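Phosphoenolpyruvate--protein phosphotransferase (Escherichia coli, PDB 5T12) probably passes the phosphoryl group of phosphoenolpyruvate to the carrier protein NPr, this piece being its Enzyme I N-terminal (EIN) phosphotransfer region, with PEP-utilising N-terminal and mobile domains. Local coordinates at residues A20-P23 with L24-V28; T164-A167 with E168-Q171. The protein carries 1 engineered substitution. All coordinates share one frame; numbering follows the deposited sequence.

Contact 1. Residues A20-P23 with L24-V28; sequences ATLP and LMEQV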
ATOM      1  N   ALA A  20       6.028 -10.875  -4.488  1.00 42.18           N
ATOM      2  CA  ALA A  20       7.106 -11.521  -3.753  1.00 62.21           C
ATOM      3  C   ALA A  20       8.448 -10.824  -3.935  1.00 72.17           C
ATOM      4  O   ALA A  20       9.492 -11.450  -3.714  1.00 70.26           O
ATOM      5  CB  ALA A  20       7.219 -12.991  -4.166  1.00 51.00           C
ATOM      6  N   THR A  21       8.445  -9.556  -4.331  1.00 51.53           N
ATOM      7  CA  THR A  21       9.667  -8.792  -4.527  1.00 63.50           C
ATOM      8  C   THR A  21       9.922  -7.877  -3.333  1.00 48.26           C
ATOM      9  O   THR A  21       9.019  -7.568  -2.551  1.00 59.82           O
ATOM     10  CB  THR A  21       9.592  -7.963  -5.813  1.00 45.60           C
ATOM     11  OG1 THR A  21       8.843  -6.766  -5.571  1.00 47.64           O
ATOM     12  CG2 THR A  21       8.913  -8.761  -6.918  1.00 57.28           C
ATOM     13  N   LEU A  22      11.176  -7.448  -3.206  1.00 45.49           N
ATOM     14  CA  LEU A  22      11.558  -6.571  -2.112  1.00 44.45           C
ATOM     15  C   LEU A  22      10.823  -5.235  -2.221  1.00 35.41           C
ATOM     16  O   LEU A  22      10.470  -4.799  -3.321  1.00 34.05           O
ATOM     17  CB  LEU A  22      13.068  -6.336  -2.118  1.00 36.98           C
ATOM     18  CG  LEU A  22      13.961  -7.468  -1.608  1.00 45.72           C
ATOM     19  CD1 LEU A  22      15.422  -7.169  -1.901  1.00 52.50           C
ATOM     20  CD2 LEU A  22      13.749  -7.686  -0.117  1.00 38.67           C
ATOM     21  N   PRO A  23      10.574  -4.567  -1.095  1.00 37.58           N
ATOM     22  CA  PRO A  23       9.924  -3.254  -1.145  1.00 34.98           C
ATOM     23  C   PRO A  23      10.765  -2.241  -1.908  1.00 33.82           C
ATOM     24  O   PRO A  23      11.970  -2.414  -2.112  1.00 44.41           O
ATOM     25  CB  PRO A  23       9.784  -2.865   0.333  1.00 31.77           C
ATOM     26  CG  PRO A  23      10.773  -3.718   1.055  1.00 31.09           C
ATOM     27  CD  PRO A  23      10.827  -5.003   0.289  1.00 31.85           C
ATOM     28  N   LEU A  24      10.101  -1.164  -2.333  1.00 38.74           N
ATOM     29  CA  LEU A  24      10.769  -0.141  -3.132  1.00 33.56           C
ATOM     30  C   LEU A  24      11.916   0.511  -2.373  1.00 39.81           C
ATOM     31  O   LEU A  24      12.914   0.908  -2.983  1.00 36.61           O
ATOM     32  CB  LEU A  24       9.756   0.914  -3.581  1.00 30.13           C
ATOM     33  CG  LEU A  24       9.081   0.744  -4.945  1.00 36.69           C
ATOM     34  CD1 LEU A  24       8.680  -0.701  -5.210  1.00 51.96           C
ATOM     35  CD2 LEU A  24       7.867   1.656  -5.046  1.00 28.29           C
ATOM     36  N   MET A  25      11.798   0.627  -1.048  1.00 27.40           N
ATOM     37  CA  MET A  25      12.866   1.232  -0.259  1.00 39.98           C
ATOM     38  C   MET A  25      14.132   0.385  -0.292  1.00 43.81           C
ATOM     39  O   MET A  25      15.241   0.921  -0.409  1.00 44.67           O
ATOM     40  CB  MET A  25      12.399   1.441   1.182  1.00 37.59           C
ATOM     41  CG  MET A  25      11.383   2.559   1.352  1.00 46.50           C
ATOM     42  SD  MET A  25      12.120   4.195   1.176  1.00 50.27           S
ATOM     43  CE  MET A  25      13.271   4.187   2.545  1.00 38.38           C
ATOM     44  N   GLU A  26      13.992  -0.938  -0.203  1.00 42.37           N
ATOM     45  CA  GLU A  26      15.148  -1.821  -0.118  1.00 41.77           C
ATOM     46  C   GLU A  26      15.812  -2.079  -1.465  1.00 39.32           C
ATOM     47  O   GLU A  26      16.909  -2.649  -1.491  1.00 62.11           O
ATOM     48  CB  GLU A  26      14.751  -3.156   0.516  1.00 49.15           C
ATOM     49  CG  GLU A  26      14.267  -3.043   1.953  1.00 63.95           C
ATOM     50  CD  GLU A  26      14.133  -4.393   2.630  1.00 74.63           C
ATOM     51  OE1 GLU A  26      14.791  -5.353   2.178  1.00 79.55           O
ATOM     52  OE2 GLU A  26      13.369  -4.496   3.613  1.00 81.62           O
ATOM     53  N   GLN A  27      15.188  -1.688  -2.575  1.00 36.37           N
ATOM     54  CA  GLN A  27      15.790  -1.857  -3.892  1.00 46.20           C
ATOM     55  C   GLN A  27      16.269  -0.540  -4.490  1.00 43.54           C
ATOM     56  O   GLN A  27      16.601  -0.494  -5.679  1.00 45.97           O
ATOM     57  CB  GLN A  27      14.813  -2.557  -4.844  1.00 43.00           C
ATOM     58  CG  GLN A  27      13.562  -1.772  -5.193  1.00 38.19           C
ATOM     59  CD  GLN A  27      12.547  -2.622  -5.934  1.00 53.78           C
ATOM     60  OE1 GLN A  27      12.318  -3.780  -5.584  1.00 45.32           O
ATOM     61  NE2 GLN A  27      11.941  -2.055  -6.971  1.00 52.07           N
ATOM     62  N   VAL A  28      16.312   0.527  -3.699  1.00 42.02           N
ATOM     63  CA  VAL A  28      16.955   1.772  -4.101  1.00 53.72           C
ATOM     64  C   VAL A  28      18.432   1.679  -3.743  1.00 38.48           C
ATOM     65  O   VAL A  28      18.785   1.256  -2.637  1.00 43.06           O
ATOM     66  CB  VAL A  28      16.298   2.983  -3.419  1.00 44.06           C
ATOM     67  CG1 VAL A  28      17.143   4.235  -3.617  1.00 39.81           C
ATOM     68  CG2 VAL A  28      14.899   3.204  -3.962  1.00 41.44           C
TER

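Contact 2. Residues T164-A167 with E168-Q171; sequences TTLA and ELPQ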
ATOM      1  N   THR A 164       3.507  -0.366   4.565  1.00 42.90           N
ATOM      2  CA  THR A 164       4.514  -0.218   3.519  1.00 35.29           C
ATOM      3  C   THR A 164       4.142  -1.000   2.266  1.00 36.91           C
ATOM      4  O   THR A 164       4.500  -0.592   1.155  1.00 40.46           O
ATOM      5  CB  THR A 164       5.881  -0.670   4.034  1.00 41.36           C
ATOM      6  OG1 THR A 164       5.814  -2.045   4.429  1.00 41.66           O
ATOM      7  CG2 THR A 164       6.300   0.172   5.228  1.00 35.08           C
ATOM      8  N   THR A 165       3.431  -2.119   2.420  1.00 39.97           N
ATOM      9  CA  THR A 165       3.016  -2.898   1.258  1.00 35.12           C
ATOM     10  C   THR A 165       1.943  -2.166   0.463  1.00 27.25           C
ATOM     11  O   THR A 165       2.016  -2.081  -0.769  1.00 34.42           O
ATOM     12  CB  THR A 165       2.510  -4.273   1.696  1.00 40.01           C
ATOM     13  OG1 THR A 165       3.528  -4.945   2.448  1.00 51.05           O
ATOM     14  CG2 THR A 165       2.144  -5.115   0.482  1.00 52.88           C
ATOM     15  N   LEU A 166       0.935  -1.626   1.153  1.00 32.59           N
ATOM     16  CA  LEU A 166      -0.136  -0.917   0.463  1.00 32.26           C
ATOM     17  C   LEU A 166       0.366   0.367  -0.186  1.00 36.65           C
ATOM     18  O   LEU A 166      -0.235   0.847  -1.154  1.00 36.47           O
ATOM     19  CB  LEU A 166      -1.273  -0.612   1.439  1.00 28.33           C
ATOM     20  CG  LEU A 166      -2.001  -1.813   2.048  1.00 42.39           C
ATOM     21  CD1 LEU A 166      -2.854  -1.388   3.234  1.00 51.27           C
ATOM     22  CD2 LEU A 166      -2.855  -2.507   0.998  1.00 32.95           C
ATOM     23  N   ALA A 167       1.462   0.931   0.325  1.00 43.22           N
ATOM     24  CA  ALA A 167       1.973   2.200  -0.180  1.00 23.13           C
ATOM     25  C   ALA A 167       2.631   2.078  -1.548  1.00 29.33           C
ATOM     26  O   ALA A 167       2.837   3.103  -2.205  1.00 40.30           O
ATOM     27  CB  ALA A 167       2.962   2.798   0.823  1.00 33.61           C
ATOM     28  N   GLU A 168       2.966   0.868  -1.994  1.00 30.12           N
ATOM     29  CA  GLU A 168       3.533   0.656  -3.320  1.00 38.29           C
ATOM     30  C   GLU A 168       2.539  -0.015  -4.264  1.00 36.81           C
ATOM     31  O   GLU A 168       2.935  -0.760  -5.164  1.00 48.89           O
ATOM     32  CB  GLU A 168       4.826  -0.157  -3.233  1.00 50.21           C
ATOM     33  CG  GLU A 168       4.763  -1.384  -2.332  1.00 41.83           C
ATOM     34  CD  GLU A 168       6.076  -2.150  -2.298  1.00 55.91           C
ATOM     35  OE1 GLU A 168       6.605  -2.474  -3.382  1.00 47.55           O
ATOM     36  OE2 GLU A 168       6.584  -2.420  -1.190  1.00 50.31           O
ATOM     37  N   LEU A 169       1.247   0.249  -4.076  1.00 36.63           N
ATOM     38  CA  LEU A 169       0.197  -0.312  -4.910  1.00 35.56           C
ATOM     39  C   LEU A 169      -0.699   0.795  -5.446  1.00 26.29           C
ATOM     40  O   LEU A 169      -0.999   1.757  -4.729  1.00 30.11           O
ATOM     41  CB  LEU A 169      -0.655  -1.322  -4.126  1.00 30.51           C
ATOM     42  CG  LEU A 169       0.056  -2.566  -3.596  1.00 37.04           C
ATOM     43  CD1 LEU A 169      -0.910  -3.429  -2.802  1.00 21.64           C
ATOM     44  CD2 LEU A 169       0.673  -3.359  -4.736  1.00 33.49           C
ATOM     45  N   PRO A 170      -1.135   0.692  -6.702  1.00 36.15           N
ATOM     46  CA  PRO A 170      -2.112   1.655  -7.231  1.00 39.07           C
ATOM     47  C   PRO A 170      -3.517   1.308  -6.753  1.00 35.94           C
ATOM     48  O   PRO A 170      -3.933   0.149  -6.801  1.00 38.16           O
ATOM     49  CB  PRO A 170      -1.980   1.495  -8.749  1.00 34.31           C
ATOM     50  CG  PRO A 170      -1.528   0.080  -8.928  1.00 28.93           C
ATOM     51  CD  PRO A 170      -0.663  -0.247  -7.735  1.00 26.25           C
ATOM     52  N   GLN A 171      -4.248   2.323  -6.286  1.00 43.95           N
ATOM     53  CA  GLN A 171      -5.586   2.080  -5.754  1.00 46.66           C
ATOM     54  C   GLN A 171      -6.559   1.660  -6.849  1.00 36.10           C
ATOM     55  O   GLN A 171      -7.393   0.774  -6.636  1.00 45.27           O
ATOM     56  CB  GLN A 171      -6.110   3.323  -5.036  1.00 54.26           C
ATOM     57  CG  GLN A 171      -7.593   3.236  -4.688  1.00 88.03           C
ATOM     58  CD  GLN A 171      -8.113   4.476  -3.993  1.00 78.11           C
ATOM     59  OE1 GLN A 171      -8.475   5.460  -4.639  1.00 80.10           O
ATOM     60  NE2 GLN A 171      -8.159   4.434  -2.667  1.00 81.77           N
TER

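Contact 1. Residues A20-P23 with L24-V28
P23 O is gripped by two backbone N-H groups of the residues that follow it, E26 N at 3.1 Å and Q27 N at 3.3 Å. Both bonds are weak: the N-H...O angles are only 125° and 129°, so each donor meets the oxygen well off a straight line. In this loop of the PEP-utilising N-terminal region, between strand 11-18 and helix 36-61, the chain curls through helical backbone angles without settling into a regular helix, then leaves by a type I turn from M25 to V28.

The E26 side chain folds back over the proline ring. With CG anti to its carbonyl carbon (chi1 -63°) and the chain extended beyond, E26 CG lies 3.7 Å from P23 CG, and the carboxylate stays against the ring, E26 OE2 also 3.7 Å from P23 CG. Its other oxygen, E26 OE1, arrives 3.4 Å from L22 CD2, where the leucine crosses the glutamate at about a right angle. Q27 CG sits 3.5 Å from P23 O, adding a carbon neighbour to the oxygen held by the two amides.

L22, E26 and Q27 face the surface, whereas M25 points inward onto I107 of helix 99-115 and L137 of helix 126-140. Those helices also grip the backbone: Q134 OE1 accepts a hydrogen bond from M25 N, and K104 NZ bonds to V28 O and, weakly, to M25 O.

Contact 2. Residues T164-A167 with E168-Q171
The type I turn from L166 to L169, which follows on from the short helix 163-166 in the mobile domain of the PEP-utilising enzymes, leads the chain toward strand 174-179. Two weak backbone bonds, each to the residue three places back, shape it. E168 N reaches T165 O at 3.3 Å and fairly straight, with an N-H...O angle of 157°; L169 N reaches L166 O at the same 3.3 Å but more bent, at 141°.

The side chain of E168 turns back across the carbonyl oxygens of T164 and T165. Its CG is tucked between the backbone N and the carbonyl carbon (chi1 46°), which lays E168 CG 3.2 Å from T165 O and lets the extended chain run on past T164 O. The carboxylate is buried, and E168 OE2 lies 3.6 Å from T164 O. What reconciles these two acceptors is Q134 of helix 126-140, whose NE2 gives hydrogen bonds to both. With an alanine in place of E168, Q134 NE2 would probably lose one of its two acceptors, and P23 and L24, which lie against the glutamate, would be likely to face a gap.

The same helix also holds the end of the turn: R135 NH1 bonds to both A167 O and L169 O. T164 OG1 pairs instead with S162 OG, just before the helix. L169 has CG anti to its own carbonyl carbon, a setting that brings L169 CG in front of T165 O, 3.5 Å away. One methyl of this branch, L169 CD1, then meets L166 CD2 in a loose apolar touch at 4.4 Å.

In the fold
Contact 1 is a surface turn in the loop that carries the chain from strand 11-18 to helix 36-61; contact 2, its centre about 12 Å away, lies partly buried, about 2 Å from the centre of the molecule. Both lean on helix 126-140, and Q134 serves both, with OE1 toward residues 24-28 and NE2 toward 164-168. They also touch directly: L24 CD1 comes within 3.3 Å of E168 OE1. Each turn relies on weak backbone bonds and a glutamate folded back on the chain, but E26 in contact 1 is exposed and lies over carbon, whereas E168 in contact 2 is buried and hydrogen-bonded to Q134.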